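Local coordinates for protein acetylornithine aminotransferase (Aquifex aeolicus, PDB 2EH6) that transfers the amino group of N(2)-acetyl-L-ornithine to 2-oxoglutarate with pyridoxal 5'-phosphate as cofactor, a step of arginine biosynthesis, at residues S155-N160 / Y166-E171; L10-V15 / K28-F33. One frame throughout, in Å; residues are numbered along the deposited sequence.

Contact 1 (S155-N160 / Y166-E171)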
ATOM      1  N   SER A 155     -12.594  -4.002  19.900  1.00 32.23           N
ATOM      2  CA  SER A 155     -12.293  -4.329  21.289  1.00 34.75           C
ATOM      3  C   SER A 155     -11.235  -5.423  21.276  1.00 34.81           C
ATOM      4  O   SER A 155     -11.150  -6.202  20.327  1.00 35.13           O
ATOM      5  CB  SER A 155     -13.554  -4.805  22.027  1.00 35.42           C
ATOM      6  OG  SER A 155     -14.082  -5.979  21.441  1.00 39.66           O
ATOM      7  N   TYR A 156     -10.440  -5.496  22.336  1.00 33.91           N
ATOM      8  CA  TYR A 156      -9.365  -6.477  22.383  1.00 34.47           C
ATOM      9  C   TYR A 156      -9.493  -7.548  23.459  1.00 35.47           C
ATOM     10  O   TYR A 156      -9.532  -7.254  24.653  1.00 35.79           O
ATOM     11  CB  TYR A 156      -8.034  -5.731  22.533  1.00 32.63           C
ATOM     12  CG  TYR A 156      -7.972  -4.509  21.641  1.00 32.68           C
ATOM     13  CD1 TYR A 156      -7.933  -4.637  20.255  1.00 31.71           C
ATOM     14  CD2 TYR A 156      -8.047  -3.229  22.180  1.00 33.66           C
ATOM     15  CE1 TYR A 156      -7.980  -3.518  19.426  1.00 31.42           C
ATOM     16  CE2 TYR A 156      -8.094  -2.105  21.365  1.00 33.33           C
ATOM     17  CZ  TYR A 156      -8.063  -2.256  19.988  1.00 31.16           C
ATOM     18  OH  TYR A 156      -8.141  -1.141  19.182  1.00 29.77           O
ATOM     19  N   ALA A 157      -9.553  -8.800  23.015  1.00 36.58           N
ATOM     20  CA  ALA A 157      -9.644  -9.941  23.917  1.00 36.89           C
ATOM     21  C   ALA A 157      -8.233 -10.462  24.157  1.00 37.31           C
ATOM     22  O   ALA A 157      -7.260  -9.896  23.652  1.00 36.40           O
ATOM     23  CB  ALA A 157     -10.508 -11.030  23.297  1.00 36.42           C
ATOM     24  N   LYS A 158      -8.117 -11.542  24.923  1.00 38.34           N
ATOM     25  CA  LYS A 158      -6.811 -12.120  25.213  1.00 38.82           C
ATOM     26  C   LYS A 158      -6.613 -13.474  24.539  1.00 38.54           C
ATOM     27  O   LYS A 158      -7.486 -14.342  24.581  1.00 38.52           O
ATOM     28  CB  LYS A 158      -6.613 -12.234  26.727  1.00 40.87           C
ATOM     29  CG  LYS A 158      -6.511 -10.875  27.397  1.00 44.05           C
ATOM     30  CD  LYS A 158      -6.332 -10.970  28.897  1.00 48.49           C
ATOM     31  CE  LYS A 158      -6.193  -9.576  29.502  1.00 50.20           C
ATOM     32  NZ  LYS A 158      -6.070  -9.608  30.986  1.00 53.12           N
ATOM     33  N   LEU A 159      -5.454 -13.637  23.906  1.00 38.41           N
ATOM     34  CA  LEU A 159      -5.122 -14.867  23.200  1.00 37.38           C
ATOM     35  C   LEU A 159      -5.148 -16.046  24.169  1.00 37.62           C
ATOM     36  O   LEU A 159      -4.673 -15.941  25.299  1.00 36.46           O
ATOM     37  CB  LEU A 159      -3.738 -14.748  22.560  1.00 37.19           C
ATOM     38  CG  LEU A 159      -3.415 -15.700  21.406  1.00 36.89           C
ATOM     39  CD1 LEU A 159      -4.203 -15.286  20.167  1.00 37.40           C
ATOM     40  CD2 LEU A 159      -1.923 -15.665  21.120  1.00 36.82           C
ATOM     41  N   ASN A 160      -5.712 -17.159  23.714  1.00 36.78           N
ATOM     42  CA  ASN A 160      -5.830 -18.377  24.510  1.00 40.12           C
ATOM     43  C   ASN A 160      -6.713 -18.202  25.741  1.00 40.63           C
ATOM     44  O   ASN A 160      -6.618 -18.968  26.698  1.00 41.27           O
ATOM     45  CB  ASN A 160      -4.449 -18.883  24.929  1.00 39.74           C
ATOM     46  CG  ASN A 160      -3.581 -19.232  23.740  1.00 41.29           C
ATOM     47  OD1 ASN A 160      -4.062 -19.784  22.750  1.00 40.80           O
ATOM     48  ND2 ASN A 160      -2.295 -18.923  23.833  1.00 40.54           N
ATOM     49  N   TYR A 166     -15.917 -14.141  24.825  1.00 43.15           N
ATOM     50  CA  TYR A 166     -17.347 -14.113  25.115  1.00 45.23           C
ATOM     51  C   TYR A 166     -17.766 -12.789  25.753  1.00 45.56           C
ATOM     52  O   TYR A 166     -18.816 -12.240  25.426  1.00 46.52           O
ATOM     53  CB  TYR A 166     -17.731 -15.258  26.056  1.00 47.02           C
ATOM     54  CG  TYR A 166     -17.582 -16.638  25.464  1.00 49.17           C
ATOM     55  CD1 TYR A 166     -18.328 -17.028  24.349  1.00 51.20           C
ATOM     56  CD2 TYR A 166     -16.710 -17.565  26.030  1.00 49.82           C
ATOM     57  CE1 TYR A 166     -18.208 -18.311  23.816  1.00 52.46           C
ATOM     58  CE2 TYR A 166     -16.583 -18.849  25.506  1.00 51.30           C
ATOM     59  CZ  TYR A 166     -17.332 -19.215  24.403  1.00 52.62           C
ATOM     60  OH  TYR A 166     -17.204 -20.489  23.893  1.00 55.44           O
ATOM     61  N   LYS A 167     -16.946 -12.275  26.662  1.00 46.23           N
ATOM     62  CA  LYS A 167     -17.263 -11.024  27.339  1.00 47.99           C
ATOM     63  C   LYS A 167     -17.361  -9.835  26.384  1.00 47.79           C
ATOM     64  O   LYS A 167     -17.881  -8.781  26.754  1.00 48.50           O
ATOM     65  CB  LYS A 167     -16.212 -10.722  28.409  1.00 49.88           C
ATOM     66  CG  LYS A 167     -16.039 -11.823  29.441  1.00 53.15           C
ATOM     67  N   LEU A 168     -16.869 -10.005  25.160  1.00 46.75           N
ATOM     68  CA  LEU A 168     -16.889  -8.921  24.183  1.00 44.84           C
ATOM     69  C   LEU A 168     -17.787  -9.194  22.984  1.00 44.06           C
ATOM     70  O   LEU A 168     -18.080  -8.287  22.206  1.00 43.59           O
ATOM     71  CB  LEU A 168     -15.463  -8.639  23.687  1.00 44.16           C
ATOM     72  CG  LEU A 168     -14.410  -8.226  24.722  1.00 43.34           C
ATOM     73  CD1 LEU A 168     -13.032  -8.228  24.080  1.00 43.52           C
ATOM     74  CD2 LEU A 168     -14.738  -6.849  25.277  1.00 42.29           C
ATOM     75  N   LEU A 169     -18.229 -10.436  22.831  1.00 43.50           N
ATOM     76  CA  LEU A 169     -19.068 -10.782  21.693  1.00 45.28           C
ATOM     77  C   LEU A 169     -20.561 -10.553  21.924  1.00 46.56           C
ATOM     78  O   LEU A 169     -21.129 -11.028  22.907  1.00 47.66           O
ATOM     79  CB  LEU A 169     -18.816 -12.239  21.288  1.00 44.70           C
ATOM     80  CG  LEU A 169     -19.271 -12.672  19.889  1.00 46.94           C
ATOM     81  CD1 LEU A 169     -18.563 -13.959  19.508  1.00 47.65           C
ATOM     82  CD2 LEU A 169     -20.784 -12.857  19.849  1.00 47.74           C
ATOM     83  N   ASP A 170     -21.183  -9.809  21.015  1.00 47.14           N
ATOM     84  CA  ASP A 170     -22.612  -9.529  21.083  1.00 47.54           C
ATOM     85  C   ASP A 170     -23.190  -9.724  19.688  1.00 47.82           C
ATOM     86  O   ASP A 170     -22.482 -10.174  18.787  1.00 48.15           O
ATOM     87  CB  ASP A 170     -22.881  -8.105  21.583  1.00 49.10           C
ATOM     88  CG  ASP A 170     -22.167  -7.046  20.771  1.00 50.97           C
ATOM     89  OD1 ASP A 170     -22.360  -6.999  19.540  1.00 51.73           O
ATOM     90  OD2 ASP A 170     -21.415  -6.251  21.371  1.00 54.13           O
ATOM     91  N   GLU A 171     -24.465  -9.394  19.507  1.00 46.57           N
ATOM     92  CA  GLU A 171     -25.125  -9.587  18.214  1.00 46.36           C
ATOM     93  C   GLU A 171     -24.719  -8.542  17.153  1.00 44.23           C
ATOM     94  O   GLU A 171     -25.089  -8.619  15.990  1.00 44.01           O
ATOM     95  CB  GLU A 171     -26.645  -9.595  18.425  1.00 48.71           C
ATOM     96  CG  GLU A 171     -27.169  -8.305  19.058  1.00 52.30           C
ATOM     97  CD  GLU A 171     -26.786  -8.270  20.518  1.00 55.19           C
ATOM     98  OE1 GLU A 171     -26.973  -9.271  21.199  1.00 57.28           O
ATOM     99  OE2 GLU A 171     -26.321  -7.227  20.972  1.00 55.71           O
TER
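The hydroxyl of Y156 is hydrogen-bonded to S136 O, which holds the tyrosine ring on the side of the strand turned away from L168, while its backbone Y156 C lies 3.7 Å from L168 CD1. A backbone bond from L169 N to Y166 O, 3.2 Å long, closes the tight turn that presents L168 to S155 and A157. No hydrogen bond crosses between 155-160 and 166-171, so the contact rests on one leucine. With CG of L168 opposite its own carbonyl carbon (chi1 -60°), both methyls reach the edge strand. CD1 of L168 does most of the touching, and meets S155 OG at 3.6 Å. The same L168 CD1 packs on A157 CB at 3.9 Å. The second methyl stays with the serine, L168 CD2 being 4.0 Å from S155 CB. Below the fork, L168 CB lies 3.7 Å from S155 OG, so the serine hydroxyl rests alongside the leucine from its root to its methyls. Cutting L168 back to an alanine would probably open a gap over the strand backbone and leave the A157 methyl without its partner here. L168 also touches I121 of the neighbouring strand 119-123. Strand 154-157, helix 162-166 and strand 173-178 form a beta-alpha-beta crossover that passes over strand 119-123, in the large mixed sheet of this class-III aminotransferase.

Contact 2 (L10-V15 / K28-F33)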
ATOM      1  N   LEU A  10      18.765   0.393  12.515  1.00 32.96           N
ATOM      2  CA  LEU A  10      20.078  -0.089  12.942  1.00 33.43           C
ATOM      3  C   LEU A  10      21.062   0.598  11.996  1.00 33.92           C
ATOM      4  O   LEU A  10      20.758   0.807  10.822  1.00 32.31           O
ATOM      5  CB  LEU A  10      20.181  -1.611  12.791  1.00 33.48           C
ATOM      6  CG  LEU A  10      19.406  -2.475  13.792  1.00 34.77           C
ATOM      7  CD1 LEU A  10      19.419  -3.925  13.344  1.00 33.49           C
ATOM      8  CD2 LEU A  10      20.031  -2.341  15.173  1.00 36.09           C
ATOM      9  N   PRO A  11      22.254   0.961  12.493  1.00 36.04           N
ATOM     10  CA  PRO A  11      23.239   1.634  11.642  1.00 36.16           C
ATOM     11  C   PRO A  11      23.995   0.755  10.649  1.00 37.72           C
ATOM     12  O   PRO A  11      25.217   0.630  10.729  1.00 38.66           O
ATOM     13  CB  PRO A  11      24.166   2.293  12.662  1.00 36.09           C
ATOM     14  CG  PRO A  11      24.193   1.285  13.765  1.00 35.15           C
ATOM     15  CD  PRO A  11      22.732   0.879  13.887  1.00 36.05           C
ATOM     16  N   VAL A  12      23.268   0.146   9.716  1.00 36.28           N
ATOM     17  CA  VAL A  12      23.892  -0.690   8.693  1.00 34.18           C
ATOM     18  C   VAL A  12      23.223  -0.379   7.361  1.00 34.05           C
ATOM     19  O   VAL A  12      21.996  -0.317   7.273  1.00 33.64           O
ATOM     20  CB  VAL A  12      23.755  -2.204   9.015  1.00 34.77           C
ATOM     21  CG1 VAL A  12      22.296  -2.617   9.028  1.00 34.64           C
ATOM     22  CG2 VAL A  12      24.527  -3.019   7.995  1.00 35.21           C
ATOM     23  N   LYS A  13      24.037  -0.162   6.332  1.00 31.94           N
ATOM     24  CA  LYS A  13      23.537   0.168   5.008  1.00 31.40           C
ATOM     25  C   LYS A  13      23.791  -0.955   4.013  1.00 31.54           C
ATOM     26  O   LYS A  13      24.911  -1.129   3.527  1.00 32.05           O
ATOM     27  CB  LYS A  13      24.194   1.455   4.500  1.00 33.78           C
ATOM     28  CG  LYS A  13      23.976   2.677   5.386  1.00 38.69           C
ATOM     29  CD  LYS A  13      24.840   3.845   4.915  1.00 43.46           C
ATOM     30  CE  LYS A  13      24.333   5.186   5.436  1.00 47.77           C
ATOM     31  NZ  LYS A  13      24.932   5.561   6.753  1.00 50.35           N
ATOM     32  N   PHE A  14      22.749  -1.720   3.705  1.00 30.23           N
ATOM     33  CA  PHE A  14      22.882  -2.814   2.759  1.00 30.17           C
ATOM     34  C   PHE A  14      22.844  -2.279   1.333  1.00 30.39           C
ATOM     35  O   PHE A  14      22.229  -1.252   1.060  1.00 32.45           O
ATOM     36  CB  PHE A  14      21.778  -3.850   2.994  1.00 27.97           C
ATOM     37  CG  PHE A  14      21.882  -4.544   4.328  1.00 28.69           C
ATOM     38  CD1 PHE A  14      23.043  -5.241   4.675  1.00 29.70           C
ATOM     39  CD2 PHE A  14      20.837  -4.483   5.250  1.00 27.71           C
ATOM     40  CE1 PHE A  14      23.163  -5.866   5.922  1.00 28.36           C
ATOM     41  CE2 PHE A  14      20.947  -5.103   6.499  1.00 29.22           C
ATOM     42  CZ  PHE A  14      22.112  -5.797   6.837  1.00 29.53           C
ATOM     43  N   VAL A  15      23.516  -2.966   0.418  1.00 28.62           N
ATOM     44  CA  VAL A  15      23.538  -2.511  -0.959  1.00 29.09           C
ATOM     45  C   VAL A  15      23.240  -3.634  -1.939  1.00 28.43           C
ATOM     46  O   VAL A  15      22.791  -3.388  -3.061  1.00 28.00           O
ATOM     47  CB  VAL A  15      24.918  -1.899  -1.321  1.00 31.51           C
ATOM     48  CG1 VAL A  15      25.221  -0.714  -0.408  1.00 32.62           C
ATOM     49  CG2 VAL A  15      25.996  -2.950  -1.194  1.00 29.31           C
ATOM     50  N   LYS A  28      30.925  -5.906   4.051  1.00 28.52           N
ATOM     51  CA  LYS A  28      30.843  -6.960   5.041  1.00 29.58           C
ATOM     52  C   LYS A  28      29.621  -7.827   4.784  1.00 30.24           C
ATOM     53  O   LYS A  28      28.592  -7.370   4.305  1.00 29.91           O
ATOM     54  CB  LYS A  28      30.742  -6.312   6.424  1.00 29.82           C
ATOM     55  CG  LYS A  28      30.385  -7.323   7.514  1.00 27.50           C
ATOM     56  CD  LYS A  28      30.307  -6.679   8.900  1.00 29.30           C
ATOM     57  CE  LYS A  28      30.788  -7.615  10.012  1.00 28.49           C
ATOM     58  NZ  LYS A  28      30.583  -6.982  11.314  1.00 35.39           N
ATOM     59  N   GLU A  29      29.806  -9.115   5.050  1.00 30.59           N
ATOM     60  CA  GLU A  29      28.803 -10.133   4.766  1.00 31.33           C
ATOM     61  C   GLU A  29      27.968 -10.487   5.988  1.00 30.35           C
ATOM     62  O   GLU A  29      28.502 -10.620   7.084  1.00 31.07           O
ATOM     63  CB  GLU A  29      29.507 -11.383   4.241  1.00 33.32           C
ATOM     64  CG  GLU A  29      28.587 -12.489   3.771  1.00 34.84           C
ATOM     65  CD  GLU A  29      29.369 -13.671   3.242  1.00 37.12           C
ATOM     66  OE1 GLU A  29      30.015 -14.364   4.055  1.00 39.74           O
ATOM     67  OE2 GLU A  29      29.346 -13.899   2.016  1.00 36.93           O
ATOM     68  N   TYR A  30      26.658 -10.641   5.794  1.00 30.70           N
ATOM     69  CA  TYR A  30      25.758 -10.986   6.893  1.00 28.65           C
ATOM     70  C   TYR A  30      24.810 -12.130   6.534  1.00 29.07           C
ATOM     71  O   TYR A  30      24.218 -12.134   5.454  1.00 27.01           O
ATOM     72  CB  TYR A  30      24.897  -9.783   7.297  1.00 29.18           C
ATOM     73  CG  TYR A  30      25.660  -8.538   7.665  1.00 28.96           C
ATOM     74  CD1 TYR A  30      26.128  -7.666   6.683  1.00 28.62           C
ATOM     75  CD2 TYR A  30      25.886  -8.209   9.001  1.00 30.08           C
ATOM     76  CE1 TYR A  30      26.794  -6.499   7.021  1.00 29.09           C
ATOM     77  CE2 TYR A  30      26.552  -7.047   9.349  1.00 30.35           C
ATOM     78  CZ  TYR A  30      27.000  -6.195   8.356  1.00 29.13           C
ATOM     79  OH  TYR A  30      27.637  -5.029   8.704  1.00 30.62           O
ATOM     80  N   LEU A  31      24.678 -13.095   7.443  1.00 28.67           N
ATOM     81  CA  LEU A  31      23.760 -14.217   7.250  1.00 29.26           C
ATOM     82  C   LEU A  31      22.413 -13.618   7.660  1.00 29.89           C
ATOM     83  O   LEU A  31      22.255 -13.124   8.778  1.00 31.12           O
ATOM     84  CB  LEU A  31      24.149 -15.387   8.165  1.00 28.92           C
ATOM     85  CG  LEU A  31      23.329 -16.685   8.169  1.00 29.24           C
ATOM     86  CD1 LEU A  31      23.162 -17.233   6.766  1.00 27.30           C
ATOM     87  CD2 LEU A  31      24.037 -17.707   9.054  1.00 26.40           C
ATOM     88  N   ASP A  32      21.450 -13.657   6.750  1.00 29.17           N
ATOM     89  CA  ASP A  32      20.149 -13.050   6.989  1.00 28.73           C
ATOM     90  C   ASP A  32      19.082 -13.939   7.617  1.00 27.76           C
ATOM     91  O   ASP A  32      18.473 -14.765   6.946  1.00 28.47           O
ATOM     92  CB  ASP A  32      19.633 -12.466   5.671  1.00 27.14           C
ATOM     93  CG  ASP A  32      18.320 -11.722   5.829  1.00 28.82           C
ATOM     94  OD1 ASP A  32      17.917 -11.442   6.977  1.00 28.42           O
ATOM     95  OD2 ASP A  32      17.702 -11.406   4.795  1.00 29.30           O
ATOM     96  N   PHE A  33      18.858 -13.755   8.913  1.00 26.29           N
ATOM     97  CA  PHE A  33      17.842 -14.522   9.618  1.00 26.53           C
ATOM     98  C   PHE A  33      16.640 -13.658   9.987  1.00 26.67           C
ATOM     99  O   PHE A  33      15.926 -13.937  10.953  1.00 26.74           O
ATOM    100  CB  PHE A  33      18.435 -15.179  10.866  1.00 27.38           C
ATOM    101  CG  PHE A  33      18.916 -16.578  10.623  1.00 28.42           C
ATOM    102  CD1 PHE A  33      19.874 -16.833   9.649  1.00 28.73           C
ATOM    103  CD2 PHE A  33      18.374 -17.647  11.329  1.00 28.66           C
ATOM    104  CE1 PHE A  33      20.285 -18.135   9.375  1.00 31.10           C
ATOM    105  CE2 PHE A  33      18.776 -18.950  11.063  1.00 29.82           C
ATOM    106  CZ  PHE A  33      19.733 -19.195  10.084  1.00 29.95           C
TER
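F14 and Y30 meet edge to face although their strands are not neighbours: strand 21-24 runs between them, and the two rings reach past it. The stack is T-shaped, with ring planes at 85° and the centroids of F14 and Y30 5.4 Å apart. F14 supplies the edge. F14 CE1 comes 3.6 Å from Y30 CD1, and F14 CZ also lies over the tyrosine face. F14 CB does not aim straight at the other strand; chi1 of -65°, which sets CG opposite the carbonyl carbon, lets the far end of the ring close in. V12, two residues earlier, joins both aromatics through one methyl. V12 CG2 stands 3.7 Å above the plane of the F14 ring, toward the rim, and approaches Y30 obliquely, 3.8 Å from Y30 OH. These strands make up an antiparallel meander, 12-18, 21-24 and 29-32, at one end of a seven-stranded mixed sheet whose other strands come from the C-terminal part of the chain. L22 of the middle strand touches F14 and pairs by backbone with Y30, while L342 of strand 341-346 touches both rings. The tyrosine hydroxyl, which V12 CG2 also touches, is hydrogen-bonded to D24 OD2. Strand 12-18 also faces the dimer partner: Y67 of the second subunit makes another edge-to-face pair with F14 and packs on V12, and L10 and K13 pair in a parallel ladder with a strand of that subunit.

Contact 2 comes first along the chain and is complete long before contact 1 begins. The two lie on opposite sides of the chain's centre, with centres 41 Å apart and nearest atoms about 21 Å apart. They belong to different sheets. Segments 10-15 and 28-33 sit in the sheet that the dimer partner extends; segment 155-160 begins on strand 154-157, outermost within this chain in the other seven-stranded sheet, which also holds strand 208-212 ending at the cofactor-pocket residue D212. Segment 166-171 is the loop between helix 162-166 and strand 173-178 of that same sheet. Contact 2 lies against the dimer interface, whereas no other chain of the assembly touches the segments of contact 1.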